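Long-range contacts in ADP-dependent L-serine kinase SerK (Thermococcus kodakarensis KOD1, PDB 5X0J), which uses ADP to phosphorylate free L-serine, yielding O-phospho-L-serine and AMP in the first step of cysteine biosynthesis from serine: residues His29-Gln34 / Tyr218-Thr223; Ile139-Val144 / Tyr196-Lys201. The protein carries 1 engineered substitution. All coordinates share one frame; numbering follows the deposited sequence.

Contact 1: residues His29-Gln34 / Tyr218-Thr223. Engineered in segment 29-34: Gln30 (natural residue Glu). With SEP (phosphoserine), chain C.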
loop_
_atom_site.group_PDB
_atom_site.type_symbol
_atom_site.label_atom_id
_atom_site.label_comp_id
_atom_site.label_asym_id
_atom_site.label_seq_id
_atom_site.Cartn_x
_atom_site.Cartn_y
_atom_site.Cartn_z
ATOM N N HIS A 29 4.999 -1.870 -8.945
ATOM C CA HIS A 29 4.451 -3.202 -8.753
ATOM C C HIS A 29 3.046 -3.283 -8.175
ATOM O O HIS A 29 2.541 -4.384 -7.964
ATOM C CB HIS A 29 5.425 -4.060 -7.934
ATOM C CG HIS A 29 5.509 -3.713 -6.473
ATOM N ND1 HIS A 29 6.458 -2.851 -5.963
ATOM C CD2 HIS A 29 4.795 -4.149 -5.407
ATOM C CE1 HIS A 29 6.326 -2.777 -4.649
ATOM N NE2 HIS A 29 5.318 -3.545 -4.289
ATOM N N GLN A 30 2.396 -2.149 -7.952
ATOM C CA GLN A 30 1.023 -2.167 -7.427
ATOM C C GLN A 30 0.261 -0.895 -7.778
ATOM O O GLN A 30 0.843 0.104 -8.211
ATOM C CB GLN A 30 0.975 -2.526 -5.920
ATOM C CG GLN A 30 1.847 -1.716 -4.989
ATOM C CD GLN A 30 2.046 -2.344 -3.617
ATOM O OE1 GLN A 30 2.030 -3.576 -3.455
ATOM N NE2 GLN A 30 2.284 -1.495 -2.624
ATOM N N GLN A 31 -1.058 -0.978 -7.643
ATOM C CA GLN A 31 -1.986 0.114 -7.929
ATOM C C GLN A 31 -2.008 1.192 -6.833
ATOM O O GLN A 31 -1.391 1.042 -5.771
ATOM C CB GLN A 31 -3.394 -0.455 -8.101
ATOM C CG GLN A 31 -3.556 -1.362 -9.316
ATOM C CD GLN A 31 -4.876 -2.089 -9.341
ATOM O OE1 GLN A 31 -5.380 -2.537 -8.316
ATOM N NE2 GLN A 31 -5.451 -2.220 -10.522
ATOM N N LEU A 32 -2.713 2.284 -7.123
ATOM C CA LEU A 32 -2.799 3.470 -6.266
ATOM C C LEU A 32 -4.137 3.577 -5.547
ATOM O O LEU A 32 -5.123 3.023 -5.999
ATOM C CB LEU A 32 -2.594 4.738 -7.104
ATOM C CG LEU A 32 -1.356 4.781 -8.000
ATOM C CD1 LEU A 32 -1.237 6.138 -8.672
ATOM C CD2 LEU A 32 -0.098 4.474 -7.191
ATOM N N VAL A 33 -4.123 4.258 -4.402
ATOM C CA VAL A 33 -5.281 4.722 -3.645
ATOM C C VAL A 33 -5.390 6.224 -3.907
ATOM O O VAL A 33 -4.423 6.980 -3.674
ATOM C CB VAL A 33 -5.069 4.478 -2.131
ATOM C CG1 VAL A 33 -6.295 4.922 -1.329
ATOM C CG2 VAL A 33 -4.725 3.007 -1.879
ATOM N N GLN A 34 -6.554 6.666 -4.386
ATOM C CA GLN A 34 -6.719 8.058 -4.797
ATOM C C GLN A 34 -6.418 9.057 -3.690
ATOM O O GLN A 34 -5.724 10.043 -3.926
ATOM C CB GLN A 34 -8.116 8.322 -5.359
ATOM C CG GLN A 34 -8.319 9.779 -5.756
ATOM C CD GLN A 34 -9.486 9.979 -6.687
ATOM O OE1 GLN A 34 -9.702 9.185 -7.589
ATOM N NE2 GLN A 34 -10.226 11.066 -6.490
ATOM N N TYR A 218 0.036 -5.624 -8.472
ATOM C CA TYR A 218 -0.864 -6.036 -7.395
ATOM C C TYR A 218 -1.912 -4.949 -7.123
ATOM O O TYR A 218 -1.808 -3.818 -7.606
ATOM C CB TYR A 218 -0.088 -6.210 -6.094
ATOM C CG TYR A 218 0.846 -7.377 -5.970
ATOM C CD1 TYR A 218 0.364 -8.669 -5.825
ATOM C CD2 TYR A 218 2.216 -7.183 -5.902
ATOM C CE1 TYR A 218 1.227 -9.746 -5.655
ATOM C CE2 TYR A 218 3.085 -8.244 -5.726
ATOM C CZ TYR A 218 2.589 -9.524 -5.603
ATOM O OH TYR A 218 3.469 -10.565 -5.422
ATOM N N SER A 219 -2.905 -5.284 -6.306
ATOM C CA SER A 219 -3.813 -4.278 -5.774
ATOM C C SER A 219 -3.028 -3.331 -4.835
ATOM O O SER A 219 -1.912 -3.660 -4.408
ATOM C CB SER A 219 -4.995 -4.953 -5.056
ATOM O OG SER A 219 -4.604 -5.500 -3.811
ATOM N N PRO A 220 -3.599 -2.154 -4.522
ATOM C CA PRO A 220 -2.838 -1.182 -3.728
ATOM C C PRO A 220 -2.367 -1.725 -2.386
ATOM O O PRO A 220 -3.065 -2.520 -1.733
ATOM C CB PRO A 220 -3.819 -0.019 -3.550
ATOM C CG PRO A 220 -4.787 -0.159 -4.663
ATOM C CD PRO A 220 -4.933 -1.635 -4.862
ATOM N N LYS A 221 -1.174 -1.288 -1.986
ATOM C CA LYS A 221 -0.630 -1.531 -0.647
ATOM C C LYS A 221 -0.433 -3.016 -0.326
ATOM O O LYS A 221 -0.421 -3.422 0.830
ATOM C CB LYS A 221 -1.509 -0.845 0.411
ATOM C CG LYS A 221 -1.712 0.651 0.201
ATOM C CD LYS A 221 -0.410 1.420 0.327
ATOM C CE LYS A 221 -0.679 2.905 0.358
ATOM N NZ LYS A 221 0.581 3.689 0.537
ATOM N N THR A 222 -0.274 -3.835 -1.359
ATOM C CA THR A 222 -0.043 -5.257 -1.164
ATOM C C THR A 222 1.253 -5.520 -0.399
ATOM O O THR A 222 1.264 -6.323 0.534
ATOM C CB THR A 222 -0.082 -5.996 -2.513
ATOM O OG1 THR A 222 -1.422 -5.963 -3.010
ATOM C CG2 THR A 222 0.400 -7.439 -2.391
ATOM N N THR A 223 2.330 -4.838 -0.773
ATOM C CA THR A 223 3.605 -5.007 -0.091
ATOM C C THR A 223 3.803 -3.963 1.008
ATOM O O THR A 223 3.500 -2.789 0.828
ATOM C CB THR A 223 4.782 -4.874 -1.060
ATOM O OG1 THR A 223 4.745 -3.585 -1.672
ATOM C CG2 THR A 223 4.731 -5.935 -2.139
HETATM N N SEP C . 5.167 -0.788 -1.286
HETATM C CA SEP C . 4.857 0.085 -0.113
HETATM C CB SEP C . 3.339 0.229 0.015
HETATM O OG SEP C . 2.821 0.780 -1.194
HETATM C C SEP C . 5.501 -0.462 1.134
HETATM O O SEP C . 5.102 -0.090 2.255
HETATM O OXT SEP C . 6.434 -1.283 1.061
HETATM P P SEP C . 3.110 2.324 -1.600
HETATM O O1P SEP C . 3.290 3.060 -0.282
HETATM O O2P SEP C . 1.861 2.684 -2.339
HETATM O O3P SEP C . 4.341 2.279 -2.471
HETATM O O HOH W 1 0.073 0.878 -3.254
#

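Contact 2: residues Ile139-Val144 / Tyr196-Lys201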
loop_
_atom_site.group_PDB
_atom_site.type_symbol
_atom_site.label_atom_id
_atom_site.label_comp_id
_atom_site.label_asym_id
_atom_site.label_seq_id
_atom_site.Cartn_x
_atom_site.Cartn_y
_atom_site.Cartn_z
ATOM N N ILE A 139 -8.321 -17.410 -0.026
ATOM C CA ILE A 139 -9.331 -16.469 -0.492
ATOM C C ILE A 139 -8.669 -15.107 -0.711
ATOM O O ILE A 139 -7.538 -14.893 -0.265
ATOM C CB ILE A 139 -10.498 -16.357 0.520
ATOM C CG1 ILE A 139 -10.025 -15.888 1.902
ATOM C CG2 ILE A 139 -11.206 -17.702 0.658
ATOM C CD1 ILE A 139 -11.163 -15.667 2.877
ATOM N N ALA A 140 -9.377 -14.203 -1.387
ATOM C CA ALA A 140 -8.818 -12.887 -1.730
ATOM C C ALA A 140 -8.654 -12.030 -0.472
ATOM O O ALA A 140 -7.597 -11.442 -0.240
ATOM C CB ALA A 140 -9.718 -12.189 -2.734
ATOM N N PHE A 141 -9.707 -11.962 0.333
ATOM C CA PHE A 141 -9.691 -11.227 1.589
ATOM C C PHE A 141 -10.689 -11.852 2.553
ATOM O O PHE A 141 -11.721 -12.380 2.121
ATOM C CB PHE A 141 -10.168 -9.777 1.399
ATOM C CG PHE A 141 -9.144 -8.802 0.865
ATOM C CD1 PHE A 141 -8.053 -8.392 1.634
ATOM C CD2 PHE A 141 -9.339 -8.203 -0.374
ATOM C CE1 PHE A 141 -7.160 -7.438 1.151
ATOM C CE2 PHE A 141 -8.437 -7.273 -0.861
ATOM C CZ PHE A 141 -7.357 -6.881 -0.100
ATOM N N ALA A 142 -10.396 -11.758 3.846
ATOM C CA ALA A 142 -11.400 -11.920 4.902
ATOM C C ALA A 142 -11.829 -10.534 5.344
ATOM O O ALA A 142 -10.978 -9.701 5.649
ATOM C CB ALA A 142 -10.840 -12.701 6.079
ATOM N N LEU A 143 -13.133 -10.295 5.370
ATOM C CA LEU A 143 -13.706 -9.043 5.862
ATOM C C LEU A 143 -14.184 -9.300 7.276
ATOM O O LEU A 143 -15.162 -10.036 7.469
ATOM C CB LEU A 143 -14.858 -8.620 4.950
ATOM C CG LEU A 143 -15.746 -7.465 5.397
ATOM C CD1 LEU A 143 -14.913 -6.220 5.643
ATOM C CD2 LEU A 143 -16.801 -7.205 4.338
ATOM N N VAL A 144 -13.476 -8.755 8.261
ATOM C CA VAL A 144 -13.680 -9.136 9.651
ATOM C C VAL A 144 -13.844 -7.941 10.573
ATOM O O VAL A 144 -13.162 -6.924 10.445
ATOM C CB VAL A 144 -12.568 -10.088 10.155
ATOM C CG1 VAL A 144 -12.565 -11.368 9.341
ATOM C CG2 VAL A 144 -11.198 -9.432 10.138
ATOM N N TYR A 196 -14.326 -2.352 10.274
ATOM C CA TYR A 196 -13.945 -3.598 9.605
ATOM C C TYR A 196 -12.546 -3.505 9.046
ATOM O O TYR A 196 -12.090 -2.423 8.683
ATOM C CB TYR A 196 -14.961 -3.942 8.491
ATOM C CG TYR A 196 -16.150 -4.659 9.068
ATOM C CD1 TYR A 196 -17.217 -3.953 9.611
ATOM C CD2 TYR A 196 -16.167 -6.046 9.154
ATOM C CE1 TYR A 196 -18.280 -4.619 10.207
ATOM C CE2 TYR A 196 -17.224 -6.722 9.745
ATOM C CZ TYR A 196 -18.275 -5.998 10.268
ATOM O OH TYR A 196 -19.316 -6.654 10.873
ATOM N N VAL A 197 -11.866 -4.648 9.012
ATOM C CA VAL A 197 -10.552 -4.764 8.384
ATOM C C VAL A 197 -10.598 -5.925 7.381
ATOM O O VAL A 197 -11.348 -6.885 7.564
ATOM C CB VAL A 197 -9.426 -4.923 9.446
ATOM C CG1 VAL A 197 -9.551 -6.226 10.217
ATOM C CG2 VAL A 197 -8.044 -4.845 8.803
ATOM N N PHE A 198 -9.825 -5.806 6.307
ATOM C CA PHE A 198 -9.702 -6.827 5.274
ATOM C C PHE A 198 -8.349 -7.513 5.440
ATOM O O PHE A 198 -7.305 -6.867 5.260
ATOM C CB PHE A 198 -9.771 -6.219 3.877
ATOM C CG PHE A 198 -11.123 -5.708 3.469
ATOM C CD1 PHE A 198 -11.540 -4.453 3.849
ATOM C CD2 PHE A 198 -11.949 -6.464 2.641
ATOM C CE1 PHE A 198 -12.773 -3.960 3.445
ATOM C CE2 PHE A 198 -13.175 -5.974 2.228
ATOM C CZ PHE A 198 -13.587 -4.714 2.627
ATOM N N ILE A 199 -8.365 -8.805 5.752
ATOM C CA ILE A 199 -7.147 -9.585 5.988
ATOM C C ILE A 199 -6.751 -10.327 4.716
ATOM O O ILE A 199 -7.597 -10.930 4.047
ATOM C CB ILE A 199 -7.353 -10.612 7.124
ATOM C CG1 ILE A 199 -7.831 -9.932 8.420
ATOM C CG2 ILE A 199 -6.097 -11.454 7.351
ATOM C CD1 ILE A 199 -6.904 -8.894 9.004
ATOM N N ARG A 200 -5.464 -10.289 4.382
ATOM C CA ARG A 200 -4.901 -11.027 3.250
ATOM C C ARG A 200 -3.527 -11.552 3.619
ATOM O O ARG A 200 -2.838 -10.958 4.449
ATOM C CB ARG A 200 -4.773 -10.127 2.021
ATOM C CG ARG A 200 -4.057 -8.808 2.297
ATOM C CD ARG A 200 -3.685 -8.133 0.990
ATOM N NE ARG A 200 -3.420 -6.709 1.176
ATOM C CZ ARG A 200 -3.523 -5.786 0.222
ATOM N NH1 ARG A 200 -3.879 -6.125 -1.019
ATOM N NH2 ARG A 200 -3.296 -4.511 0.519
ATOM N N LYS A 201 -3.136 -12.657 2.999
ATOM C CA LYS A 201 -1.774 -13.178 3.097
ATOM C C LYS A 201 -0.833 -12.175 2.446
ATOM O O LYS A 201 -1.193 -11.534 1.459
ATOM C CB LYS A 201 -1.668 -14.539 2.398
ATOM C CG LYS A 201 -0.323 -15.245 2.536
ATOM C CD LYS A 201 -0.265 -16.509 1.685
ATOM C CE LYS A 201 1.046 -17.262 1.879
ATOM N NZ LYS A 201 2.249 -16.460 1.524
HETATM O O HOH W 2 -5.176 -13.845 1.091
#

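Contact 1: residues His29-Gln34 / Tyr218-Thr223
Thr223 OG1 is gripped by His29 NE2 at 2.7 Å and by the amino nitrogen of phosphoserine, SEP N, at 2.9 Å. The His29 and Thr223 side chains meet tip to tip, and the hydroxyl lies in the plane of the imidazole at its edge. Either partner could donate in that bond. Outside the two segments, His71 packs edge-to-face with the His29 ring.

Gln30 is engineered; the natural residue is Glu. Its chain is extended beyond CG (chi2 -164°), and the amide reaches the turn formed by Ser219 to Thr222 and the residue after it. Thr223 N donates to Gln30 OE1 at 3.0 Å, in the carbonyl plane and on a lone pair. Gln30 NE2 is 2.7 Å from SEP OG, but the bond is bent and weak.

The backbones join in a single bridge. Tyr218 N donates to His29 O, and Gln31 N donates to Tyr218 O. Beyond it, Val33 CG2 packs on Pro220 CB at 3.6 Å.

Lys221 lies in the type II turn from Ser219 to Thr222, and its side chain, bent at chi2 (-64°), reaches the phosphate. Lys221 NZ donates to SEP O1P at 2.9 Å and also forms salt bridges with Glu36 and Glu4. A water accepts from Lys221 N and also lies within bonding distance of SEP O2P and Gln31 O.

Two loops far apart in sequence thus build one wall of the phosphoserine pocket. Gln30 occupies the inferred active-site position of this ParB-related kinase, beside the oxygen that carries the phosphate.

Contact 2: residues Ile139-Val144 / Tyr196-Lys201
Ala142 and Ile199 are a hydrogen-bonded pair of the antiparallel strands 141-144 and 196-199, with Ala142 N to Ile199 O at 2.9 Å and Ile199 N to Ala142 O at 2.8 Å. Val144 and Val197 form the next, with Val144 N to Val197 O at 2.9 Å and Val197 N donating back to Val144 O. Leu143 and Phe198 are the non-hydrogen-bonded pair between them. Past the paired strands, a water takes over, donating to Ile139 O and accepting from Lys201 N. Ala140 and Phe141 both face Ile151 of the next strand, a classic beta bulge.

Aromatic contacts lie on the face with Leu143 and Phe198. The edge of the Phe198 ring points at the face of the Phe141 ring in a T-shaped stack, centroids 5.5 Å apart and planes at 74°. Leu143 CD1 sits over one face of the Phe198 ring, 3.8 Å from its centroid, as a CH-pi contact. The same methyl touches Tyr196 CB at 3.6 Å. Helix 155-170 covers Phe198 through Val161 and Leu165.

Aliphatic contacts fill the other face. Val144 CG2 meets Val197 CG1 at 3.6 Å, and also touches Ile199 CG1. Helices 130-135 and 182-190 pack against this side.

The Arg200 chain packs beside the Phe141 ring, pointing the same way, with CD 3.5 Å from Phe141 CE1. Extended from CG to NE (chi3 161°), it keeps CG, CD and NE all near that carbon. The guanidinium has Phe141 CZ over one face, its plane 44° from that of the ring, while NH2 bonds to Trp102 O.

The chemistry implies a sheet buried between helices on both faces, with one charged group, at the end of the strand pair, packed on an aromatic ring and held by hydrogen bonds.

Both contacts are buried, but they differ in place and chemistry. Contact 1 lies near the centre of the chain and joins two loops, one in the ParB-like part and one leading into strand 224-226. It is largely polar and shaped around a ligand. Contact 2 lies farther out, pairs two regular strands of the C-terminal domain, and has mostly apolar side chains. Along the chain it is nested within the loop closed by contact 1. Arg200 links them: its NH1 reaches Ser219 OG at 3.0 Å and its NH2 reaches Pro220 O at 3.0 Å, probable hydrogen bonds that tie the sheet's end to the turn carrying Lys221.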